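Local coordinates for 4-amino-4-deoxy-L-arabinose transferase or related glycosyltransferases of PMT family (Cupriavidus metallidurans, PDB 5EZM), which probably transfers 4-amino-4-deoxy-L-arabinose onto lipid A, acting as a zinc-binding membrane glycosyltransferase of the GT-C fold, at residues V35-V40 / T141-L146; G134-A139 / R433-S438; K206-I211 / F264-E269. All coordinates share one frame; numbering follows the deposited sequence.

In the fold
From the N terminus, helix 31-47 carries the first half of contact 1, which closes a loop of about a hundred residues when Phe37 reaches helix 135-147. Contact 2 opens just before that loop closes, at the first turn of helix 135-147, and ends almost three hundred residues later at the start of helix 435-456; contacts 1 and 2 therefore cross. They also touch, Leu143 CD1 lying 3.8 Å from Leu436 CD1, and together bring three helices into one bundle. Contact 3 (206-211 with 264-269) begins after contact 1 has closed and lies wholly within the span of contact 2. Its centre is about 35 Å from that of contact 1, at the phosphocholine pocket beside the zinc site.

Contact 1 (V35-V40 / T141-L146); sequences VLFVAV and TGLALL. With MPG ([(Z)-octadec-9-enyl] (2R)-2,3-bis(oxidanyl)propanoate), chain B.
Phe37 on helix 31-47 meets Leu143 and Leu146 on helix 135-147 in a buried, purely apolar contact between two predicted transmembrane helices, with a lipid chain lodged beside it. On the helix 31-47 side Phe37 makes the contact: CG stands anti to the backbone N (chi1 -175°), which sends the ring outward until CZ and CE2 meet the two leucines. CZ comes within 3.5 Å of Leu143 CD2, and CE2 lies 3.9 Å from Leu146 CD2. The leucines sit about one turn apart, so their branched ends can receive the same end of the ring obliquely, Leu146 pointing back against Phe37 from the opposite direction. Both also line the MPG alkyl chain, Leu143 CD2 lying 3.6 Å from C8 and Leu146 CD1 3.8 Å from C14, while C10 approaches the Phe37 ring. Branched, wholly apolar leucines and a flat ring suit a place shared with a hydrocarbon tail. With the ring of Phe37 cut back to an alanine, the CD2 methyls of both leucines and the lipid chain would probably lose their aromatic neighbour and a gap would open between the helices. Helix 435-456 packs alongside, touching Phe37 through Met444, Leu143 through Leu436 and Ala440, and Leu146 through Tyr447.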
loop_
_atom_site.group_PDB
_atom_site.type_symbol
_atom_site.label_atom_id
_atom_site.label_comp_id
_atom_site.label_asym_id
_atom_site.label_seq_id
_atom_site.Cartn_x
_atom_site.Cartn_y
_atom_site.Cartn_z
ATOM N N VAL A 35 13.187 -3.523 -24.448
ATOM C CA VAL A 35 13.171 -4.874 -23.889
ATOM C C VAL A 35 14.151 -4.981 -22.731
ATOM O O VAL A 35 13.840 -5.564 -21.687
ATOM C CB VAL A 35 13.479 -5.912 -24.984
ATOM C CG1 VAL A 35 13.485 -7.316 -24.400
ATOM C CG2 VAL A 35 12.471 -5.805 -26.114
ATOM N N LEU A 36 15.342 -4.402 -22.889
ATOM C CA LEU A 36 16.300 -4.379 -21.790
ATOM C C LEU A 36 15.739 -3.603 -20.605
ATOM O O LEU A 36 15.594 -4.143 -19.500
ATOM C CB LEU A 36 17.619 -3.772 -22.263
ATOM C CG LEU A 36 18.653 -3.480 -21.178
ATOM C CD1 LEU A 36 19.099 -4.758 -20.495
ATOM C CD2 LEU A 36 19.837 -2.747 -21.776
ATOM N N PHE A 37 15.385 -2.333 -20.839
ATOM C CA PHE A 37 14.874 -1.459 -19.788
ATOM C C PHE A 37 13.796 -2.159 -18.970
ATOM O O PHE A 37 13.975 -2.422 -17.773
ATOM C CB PHE A 37 14.332 -0.174 -20.423
ATOM C CG PHE A 37 13.879 0.861 -19.430
ATOM C CD1 PHE A 37 14.742 1.861 -19.012
ATOM C CD2 PHE A 37 12.585 0.848 -18.929
ATOM C CE1 PHE A 37 14.328 2.817 -18.107
ATOM C CE2 PHE A 37 12.167 1.799 -18.023
ATOM C CZ PHE A 37 13.039 2.785 -17.610
ATOM N N VAL A 38 12.686 -2.507 -19.627
ATOM C CA VAL A 38 11.572 -3.162 -18.945
ATOM C C VAL A 38 12.057 -4.394 -18.194
ATOM O O VAL A 38 11.704 -4.610 -17.027
ATOM C CB VAL A 38 10.462 -3.514 -19.949
ATOM C CG1 VAL A 38 9.292 -4.160 -19.230
ATOM C CG2 VAL A 38 10.013 -2.268 -20.689
ATOM N N ALA A 39 12.902 -5.202 -18.844
ATOM C CA ALA A 39 13.444 -6.380 -18.173
ATOM C C ALA A 39 14.117 -5.984 -16.868
ATOM O O ALA A 39 13.741 -6.465 -15.790
ATOM C CB ALA A 39 14.425 -7.111 -19.088
ATOM N N VAL A 40 15.073 -5.051 -16.944
ATOM C CA VAL A 40 15.778 -4.614 -15.745
ATOM C C VAL A 40 14.794 -4.078 -14.720
ATOM O O VAL A 40 14.983 -4.260 -13.509
ATOM C CB VAL A 40 16.851 -3.569 -16.103
ATOM C CG1 VAL A 40 17.540 -3.061 -14.847
ATOM C CG2 VAL A 40 17.864 -4.167 -17.066
ATOM N N THR A 141 4.421 8.369 -19.609
ATOM C CA THR A 141 3.553 8.038 -18.482
ATOM C C THR A 141 4.085 6.831 -17.719
ATOM O O THR A 141 4.117 6.835 -16.481
ATOM C CB THR A 141 2.125 7.790 -18.976
ATOM O OG1 THR A 141 1.470 9.044 -19.198
ATOM C CG2 THR A 141 1.324 6.986 -17.967
ATOM N N GLY A 142 4.515 5.792 -18.441
ATOM C CA GLY A 142 5.115 4.645 -17.776
ATOM C C GLY A 142 6.354 5.020 -16.985
ATOM O O GLY A 142 6.512 4.624 -15.827
ATOM N N LEU A 143 7.247 5.800 -17.600
ATOM C CA LEU A 143 8.432 6.272 -16.888
ATOM C C LEU A 143 8.048 7.109 -15.674
ATOM O O LEU A 143 8.642 6.968 -14.597
ATOM C CB LEU A 143 9.317 7.081 -17.834
ATOM C CG LEU A 143 9.758 6.324 -19.085
ATOM C CD1 LEU A 143 10.396 7.265 -20.086
ATOM C CD2 LEU A 143 10.712 5.214 -18.703
ATOM N N ALA A 144 7.048 7.978 -15.832
ATOM C CA ALA A 144 6.599 8.821 -14.730
ATOM C C ALA A 144 6.149 7.980 -13.542
ATOM O O ALA A 144 6.618 8.176 -12.414
ATOM C CB ALA A 144 5.471 9.736 -15.202
ATOM N N LEU A 145 5.236 7.034 -13.777
ATOM C CA LEU A 145 4.752 6.200 -12.682
ATOM C C LEU A 145 5.861 5.328 -12.106
ATOM O O LEU A 145 5.863 5.050 -10.900
ATOM C CB LEU A 145 3.580 5.345 -13.157
ATOM C CG LEU A 145 2.343 6.146 -13.570
ATOM C CD1 LEU A 145 1.248 5.221 -14.058
ATOM C CD2 LEU A 145 1.847 6.990 -12.409
ATOM N N LEU A 146 6.814 4.901 -12.938
ATOM C CA LEU A 146 7.919 4.093 -12.433
ATOM C C LEU A 146 8.784 4.894 -11.467
ATOM O O LEU A 146 9.126 4.414 -10.380
ATOM C CB LEU A 146 8.756 3.561 -13.596
ATOM C CG LEU A 146 9.943 2.672 -13.214
ATOM C CD1 LEU A 146 9.470 1.370 -12.581
ATOM C CD2 LEU A 146 10.826 2.393 -14.420
HETATM C C2 MPG B . 14.879 5.580 -26.464
HETATM C C3 MPG B . 14.139 4.371 -25.901
HETATM C C4 MPG B . 13.939 4.452 -24.394
HETATM C C5 MPG B . 13.191 3.229 -23.833
HETATM C C6 MPG B . 12.209 3.606 -22.710
HETATM C C7 MPG B . 11.028 2.623 -22.585
HETATM C C8 MPG B . 9.948 3.153 -21.612
HETATM C C9 MPG B . 8.968 2.062 -21.112
HETATM C C10 MPG B . 8.433 2.371 -19.686
HETATM C C11 MPG B . 7.763 1.148 -19.021
HETATM C C12 MPG B . 7.900 1.139 -17.457
HETATM C C13 MPG B . 7.304 -0.139 -16.827
HETATM C C14 MPG B . 7.977 -0.525 -15.473
HETATM C C1 MPG B . 14.805 5.655 -27.992
#

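Contact 2 (G134-A139 / R433-S438); sequences GARAAA and RGVLPS. With MPG ([(Z)-octadec-9-enyl] (2R)-2,3-bis(oxidanyl)propanoate), chain J.
Arg136 reaches from the first turn of helix 135-147 to Val435 and Leu436, in the first turn of helix 435-456. From CB the first torsion (-162°) carries CG away from the backbone N; the chain continues extended through CD, and bends at chi3 to turn the guanidinium toward the other helix. NE is occupied in a salt bridge with Asp365, at the end of helix 352-365, which anchors the head and probably offsets its charge. Beyond it the two nitrogens rest on aliphatic carbon: NH1 lies 3.7 Å from Leu436 CB, and NH2 brings Val435 CB to the edge of the guanidinium at 3.7 Å. An arginine suits this partly exposed place, since its long stem crosses the gap while its charge is paired. One turn deeper, Ala139 CB meets Leu436 CD1 at 4.2 Å; the alanine is small enough for the leucine to lie against its helix. On another side of the same helix, Ala138 CB touches C7 of a second MPG chain at 3.7 Å. Each helix follows a glycine N-cap, Gly134 or Gly434, with the positive phi that glycine tolerates best. Two membrane helices thus begin side by side, as in the helical bundle of a GT-C enzyme.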
loop_
_atom_site.group_PDB
_atom_site.type_symbol
_atom_site.label_atom_id
_atom_site.label_comp_id
_atom_site.label_asym_id
_atom_site.label_seq_id
_atom_site.Cartn_x
_atom_site.Cartn_y
_atom_site.Cartn_z
ATOM N N GLY A 134 -0.907 9.293 -27.660
ATOM C CA GLY A 134 0.059 8.673 -28.548
ATOM C C GLY A 134 1.097 7.861 -27.795
ATOM O O GLY A 134 1.124 7.803 -26.564
ATOM N N ALA A 135 1.978 7.242 -28.583
ATOM C CA ALA A 135 2.943 6.297 -28.029
ATOM C C ALA A 135 3.985 6.999 -27.161
ATOM O O ALA A 135 4.292 6.540 -26.055
ATOM C CB ALA A 135 3.615 5.517 -29.160
ATOM N N ARG A 136 4.544 8.111 -27.646
ATOM C CA ARG A 136 5.606 8.789 -26.906
ATOM C C ARG A 136 5.109 9.254 -25.540
ATOM O O ARG A 136 5.752 9.006 -24.509
ATOM C CB ARG A 136 6.144 9.963 -27.727
ATOM C CG ARG A 136 7.503 10.486 -27.278
ATOM C CD ARG A 136 8.000 11.601 -28.192
ATOM N NE ARG A 136 8.523 12.736 -27.431
ATOM C CZ ARG A 136 9.816 12.985 -27.238
ATOM N NH1 ARG A 136 10.739 12.184 -27.761
ATOM N NH2 ARG A 136 10.189 14.042 -26.526
ATOM N N ALA A 137 3.949 9.916 -25.513
ATOM C CA ALA A 137 3.369 10.352 -24.247
ATOM C C ALA A 137 3.102 9.167 -23.328
ATOM O O ALA A 137 3.289 9.265 -22.109
ATOM C CB ALA A 137 2.083 11.135 -24.501
ATOM N N ALA A 138 2.664 8.038 -23.893
ATOM C CA ALA A 138 2.433 6.848 -23.079
ATOM C C ALA A 138 3.726 6.361 -22.442
ATOM O O ALA A 138 3.747 5.992 -21.261
ATOM C CB ALA A 138 1.807 5.743 -23.926
ATOM N N ALA A 139 4.817 6.350 -23.213
ATOM C CA ALA A 139 6.117 6.003 -22.650
ATOM C C ALA A 139 6.469 6.937 -21.499
ATOM O O ALA A 139 6.898 6.489 -20.427
ATOM C CB ALA A 139 7.194 6.047 -23.732
ATOM N N ARG A 433 20.898 12.570 -27.391
ATOM C CA ARG A 433 20.199 11.611 -28.235
ATOM C C ARG A 433 18.682 11.770 -28.188
ATOM O O ARG A 433 17.968 10.957 -28.786
ATOM C CB ARG A 433 20.585 10.182 -27.833
ATOM N N GLY A 434 18.178 12.788 -27.498
ATOM C CA GLY A 434 16.746 13.011 -27.425
ATOM C C GLY A 434 16.224 13.140 -26.010
ATOM O O GLY A 434 16.898 12.753 -25.050
ATOM N N VAL A 435 15.014 13.683 -25.867
ATOM C CA VAL A 435 14.438 13.857 -24.538
ATOM C C VAL A 435 13.998 12.517 -23.964
ATOM O O VAL A 435 14.230 12.228 -22.784
ATOM C CB VAL A 435 13.274 14.864 -24.587
ATOM C CG1 VAL A 435 12.507 14.857 -23.278
ATOM C CG2 VAL A 435 13.796 16.257 -24.883
ATOM N N LEU A 436 13.372 11.672 -24.786
ATOM C CA LEU A 436 12.838 10.406 -24.285
ATOM C C LEU A 436 13.904 9.487 -23.698
ATOM O O LEU A 436 13.681 8.955 -22.596
ATOM C CB LEU A 436 12.046 9.704 -25.395
ATOM C CG LEU A 436 11.503 8.314 -25.060
ATOM C CD1 LEU A 436 10.696 8.332 -23.772
ATOM C CD2 LEU A 436 10.662 7.790 -26.210
ATOM N N PRO A 437 15.053 9.241 -24.346
ATOM C CA PRO A 437 16.065 8.395 -23.688
ATOM C C PRO A 437 16.589 8.992 -22.392
ATOM O O PRO A 437 16.778 8.264 -21.408
ATOM C CB PRO A 437 17.166 8.273 -24.752
ATOM C CG PRO A 437 16.982 9.463 -25.625
ATOM C CD PRO A 437 15.499 9.668 -25.684
ATOM N N SER A 438 16.816 10.308 -22.364
ATOM C CA SER A 438 17.274 10.962 -21.141
ATOM C C SER A 438 16.269 10.776 -20.010
ATOM O O SER A 438 16.643 10.443 -18.877
ATOM C CB SER A 438 17.521 12.448 -21.411
ATOM O OG SER A 438 18.109 13.089 -20.294
HETATM C C2 MPG J . 0.212 -1.484 -22.055
HETATM C C3 MPG J . 0.154 -0.401 -23.125
HETATM C C4 MPG J . 1.537 -0.008 -23.616
HETATM C C5 MPG J . 1.496 1.161 -24.614
HETATM C C6 MPG J . 2.900 1.559 -25.097
HETATM C C7 MPG J . 2.895 2.828 -25.972
HETATM C C8 MPG J . 4.320 3.233 -26.420
#

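Contact 3 (K206-I211 / F264-E269); sequences KGLVGI and FFFIHE. With PC (phosphocholine), chain C; MPG ([(Z)-octadec-9-enyl] (2R)-2,3-bis(oxidanyl)propanoate), chain D; MPG ([(Z)-octadec-9-enyl] (2R)-2,3-bis(oxidanyl)propanoate), chain T.
The phosphocholine pocket is walled here by Gly207 and Leu208 on one side and Phe265 and Phe266 on the other, next to the zinc site. The backbone N of Leu208 donates to phosphate O1 at 3.2 Å with an N-H...O angle of 157°. Gly207, with positive phi, packs beside both ligand and ring: its CA is at the edge of Phe265, 4.0 Å from CZ, and a side chain there would collide with O1. Phe265, its ring swung clear of its own backbone N (chi1 -176°), turns one face to the choline head, with methyl C4 3.6 Å from CD1. Its CD2 edge lies over the centre of the Phe266 ring, a T-shaped pair. The opposite face of Phe266 meets C5 of a further MPG, 3.6 Å from CD2, and its rim takes Leu208 CG at 4.4 Å from CE1. Aromatic rings thus serve both cationic head and lipid tail. His268 sets its ring edge against choline C3 and binds zinc, which Glu87 and His270 also hold. Around the pocket, Phe261 lies nearly parallel to the ring of Phe265, Pro89 touches it from a loop, and Phe251 of helix 236-257 meets Phe266; Lys206 forms a salt bridge with Asp161.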
loop_
_atom_site.group_PDB
_atom_site.type_symbol
_atom_site.label_atom_id
_atom_site.label_comp_id
_atom_site.label_asym_id
_atom_site.label_seq_id
_atom_site.Cartn_x
_atom_site.Cartn_y
_atom_site.Cartn_z
ATOM N N LYS A 206 -11.965 -1.585 -0.601
ATOM C CA LYS A 206 -11.936 -0.675 0.540
ATOM C C LYS A 206 -13.257 0.065 0.734
ATOM O O LYS A 206 -13.266 1.172 1.285
ATOM C CB LYS A 206 -10.792 0.329 0.395
ATOM C CG LYS A 206 -10.189 0.773 1.715
ATOM C CD LYS A 206 -9.073 1.773 1.494
ATOM C CE LYS A 206 -8.577 2.349 2.806
ATOM N NZ LYS A 206 -7.639 3.475 2.559
ATOM N N GLY A 207 -14.369 -0.513 0.298
ATOM C CA GLY A 207 -15.669 0.056 0.598
ATOM C C GLY A 207 -16.130 1.092 -0.410
ATOM O O GLY A 207 -15.647 1.176 -1.543
ATOM N N LEU A 208 -17.085 1.917 0.040
ATOM C CA LEU A 208 -17.814 2.821 -0.850
ATOM C C LEU A 208 -16.915 3.839 -1.538
ATOM O O LEU A 208 -17.341 4.451 -2.523
ATOM C CB LEU A 208 -18.906 3.556 -0.074
ATOM C CG LEU A 208 -20.025 2.700 0.521
ATOM C CD1 LEU A 208 -21.014 3.571 1.284
ATOM C CD2 LEU A 208 -20.730 1.903 -0.566
ATOM N N VAL A 209 -15.693 4.037 -1.034
ATOM C CA VAL A 209 -14.745 4.953 -1.666
ATOM C C VAL A 209 -14.675 4.691 -3.163
ATOM O O VAL A 209 -14.781 5.612 -3.983
ATOM C CB VAL A 209 -13.357 4.815 -1.015
ATOM C CG1 VAL A 209 -12.492 6.024 -1.334
ATOM C CG2 VAL A 209 -13.491 4.603 0.488
ATOM N N GLY A 210 -14.542 3.416 -3.536
ATOM C CA GLY A 210 -14.377 3.027 -4.924
ATOM C C GLY A 210 -15.469 3.514 -5.852
ATOM O O GLY A 210 -15.274 3.515 -7.071
ATOM N N ILE A 211 -16.616 3.919 -5.313
ATOM C CA ILE A 211 -17.656 4.530 -6.128
ATOM C C ILE A 211 -17.915 5.982 -5.744
ATOM O O ILE A 211 -18.393 6.752 -6.593
ATOM C CB ILE A 211 -18.967 3.716 -6.080
ATOM C CG1 ILE A 211 -19.891 4.122 -7.236
ATOM C CG2 ILE A 211 -19.659 3.878 -4.737
ATOM C CD1 ILE A 211 -21.133 3.270 -7.375
ATOM N N PHE A 264 -21.736 -2.456 11.642
ATOM C CA PHE A 264 -20.340 -2.139 11.918
ATOM C C PHE A 264 -19.675 -1.510 10.702
ATOM O O PHE A 264 -19.269 -0.344 10.733
ATOM C CB PHE A 264 -19.586 -3.399 12.351
ATOM C CG PHE A 264 -18.156 -3.142 12.745
ATOM C CD1 PHE A 264 -17.835 -2.808 14.050
ATOM C CD2 PHE A 264 -17.137 -3.228 11.810
ATOM C CE1 PHE A 264 -16.528 -2.567 14.418
ATOM C CE2 PHE A 264 -15.822 -2.988 12.169
ATOM C CZ PHE A 264 -15.518 -2.655 13.478
ATOM N N PHE A 265 -19.573 -2.271 9.611
ATOM C CA PHE A 265 -18.802 -1.833 8.452
ATOM C C PHE A 265 -19.309 -0.512 7.885
ATOM O O PHE A 265 -18.523 0.259 7.326
ATOM C CB PHE A 265 -18.826 -2.915 7.374
ATOM C CG PHE A 265 -17.971 -2.598 6.183
ATOM C CD1 PHE A 265 -16.618 -2.883 6.193
ATOM C CD2 PHE A 265 -18.522 -2.014 5.053
ATOM C CE1 PHE A 265 -15.829 -2.591 5.098
ATOM C CE2 PHE A 265 -17.738 -1.721 3.958
ATOM C CZ PHE A 265 -16.392 -2.008 3.980
ATOM N N PHE A 266 -20.603 -0.230 8.010
ATOM C CA PHE A 266 -21.136 1.015 7.475
ATOM C C PHE A 266 -21.310 2.104 8.524
ATOM O O PHE A 266 -21.577 3.252 8.155
ATOM C CB PHE A 266 -22.480 0.766 6.776
ATOM C CG PHE A 266 -22.368 -0.054 5.521
ATOM C CD1 PHE A 266 -21.712 0.447 4.409
ATOM C CD2 PHE A 266 -22.918 -1.322 5.453
ATOM C CE1 PHE A 266 -21.602 -0.306 3.252
ATOM C CE2 PHE A 266 -22.813 -2.079 4.299
ATOM C CZ PHE A 266 -22.155 -1.571 3.198
ATOM N N ILE A 267 -21.156 1.792 9.812
ATOM C CA ILE A 267 -21.434 2.783 10.847
ATOM C C ILE A 267 -20.221 2.995 11.750
ATOM O O ILE A 267 -20.025 4.091 12.287
ATOM C CB ILE A 267 -22.682 2.381 11.657
ATOM C CG1 ILE A 267 -23.910 2.335 10.745
ATOM C CG2 ILE A 267 -22.946 3.359 12.787
ATOM C CD1 ILE A 267 -24.213 3.650 10.068
ATOM N N HIS A 268 -19.385 1.969 11.909
ATOM C CA HIS A 268 -18.245 2.061 12.819
ATOM C C HIS A 268 -17.291 3.193 12.452
ATOM O O HIS A 268 -16.637 3.151 11.406
ATOM C CB HIS A 268 -17.473 0.737 12.858
ATOM C CG HIS A 268 -16.191 0.809 13.629
ATOM N ND1 HIS A 268 -16.151 1.019 14.991
ATOM C CD2 HIS A 268 -14.903 0.696 13.228
ATOM C CE1 HIS A 268 -14.894 1.033 15.397
ATOM N NE2 HIS A 268 -14.117 0.837 14.346
ATOM N N GLU A 269 -17.206 4.209 13.310
ATOM C CA GLU A 269 -16.186 5.246 13.182
ATOM C C GLU A 269 -14.895 4.707 13.783
ATOM O O GLU A 269 -14.740 4.650 15.005
ATOM C CB GLU A 269 -16.623 6.535 13.872
ATOM C CG GLU A 269 -17.610 7.383 13.078
ATOM C CD GLU A 269 -19.052 6.956 13.275
ATOM O OE1 GLU A 269 -19.321 6.174 14.213
ATOM O OE2 GLU A 269 -19.920 7.405 12.495
HETATM P P1 PC C . -17.447 2.965 4.400
HETATM O O1 PC C . -16.955 2.190 3.197
HETATM O O3 PC C . -18.948 3.101 4.306
HETATM O O4 PC C . -16.829 4.345 4.408
HETATM O O2 PC C . -17.046 2.173 5.797
HETATM C C1 PC C . -16.011 2.668 6.604
HETATM C C2 PC C . -16.153 2.160 8.051
HETATM N N1 PC C . -15.080 1.239 8.402
HETATM C C3 PC C . -15.311 0.708 9.732
HETATM C C4 PC C . -15.041 0.134 7.464
HETATM C C5 PC C . -13.808 1.939 8.392
HETATM C C2 MPG D . -18.250 7.173 1.648
HETATM C C3 MPG D . -16.947 7.927 1.892
HETATM C C4 MPG D . -15.986 7.141 2.773
HETATM C C5 MPG D . -14.580 7.760 2.826
HETATM C C6 MPG D . -13.571 6.833 3.523
HETATM C C7 MPG D . -12.149 6.975 2.948
HETATM C C8 MPG D . -11.298 5.702 3.178
HETATM C C9 MPG D . -10.251 5.470 2.058
HETATM C C1 MPG D . -19.324 8.047 0.996
HETATM C C2 MPG T . -25.930 0.736 0.330
HETATM C C3 MPG T . -25.238 0.036 1.494
HETATM C C4 MPG T . -26.208 -0.406 2.579
HETATM C C5 MPG T . -25.841 0.184 3.951
HETATM C C6 MPG T . -26.621 -0.460 5.109
HETATM C C7 MPG T . -26.514 0.359 6.409
HETATM C C8 MPG T . -27.026 -0.427 7.638
HETATM C C9 MPG T . -27.211 0.471 8.885
HETATM C C10 MPG T . -27.973 -0.266 10.020
HETATM C C11 MPG T . -28.902 0.685 10.805
HETATM C C12 MPG T . -29.906 -0.087 11.726
HETATM C C13 MPG T . -30.690 0.859 12.657
HETATM C C1 MPG T . -25.024 1.765 -0.356
#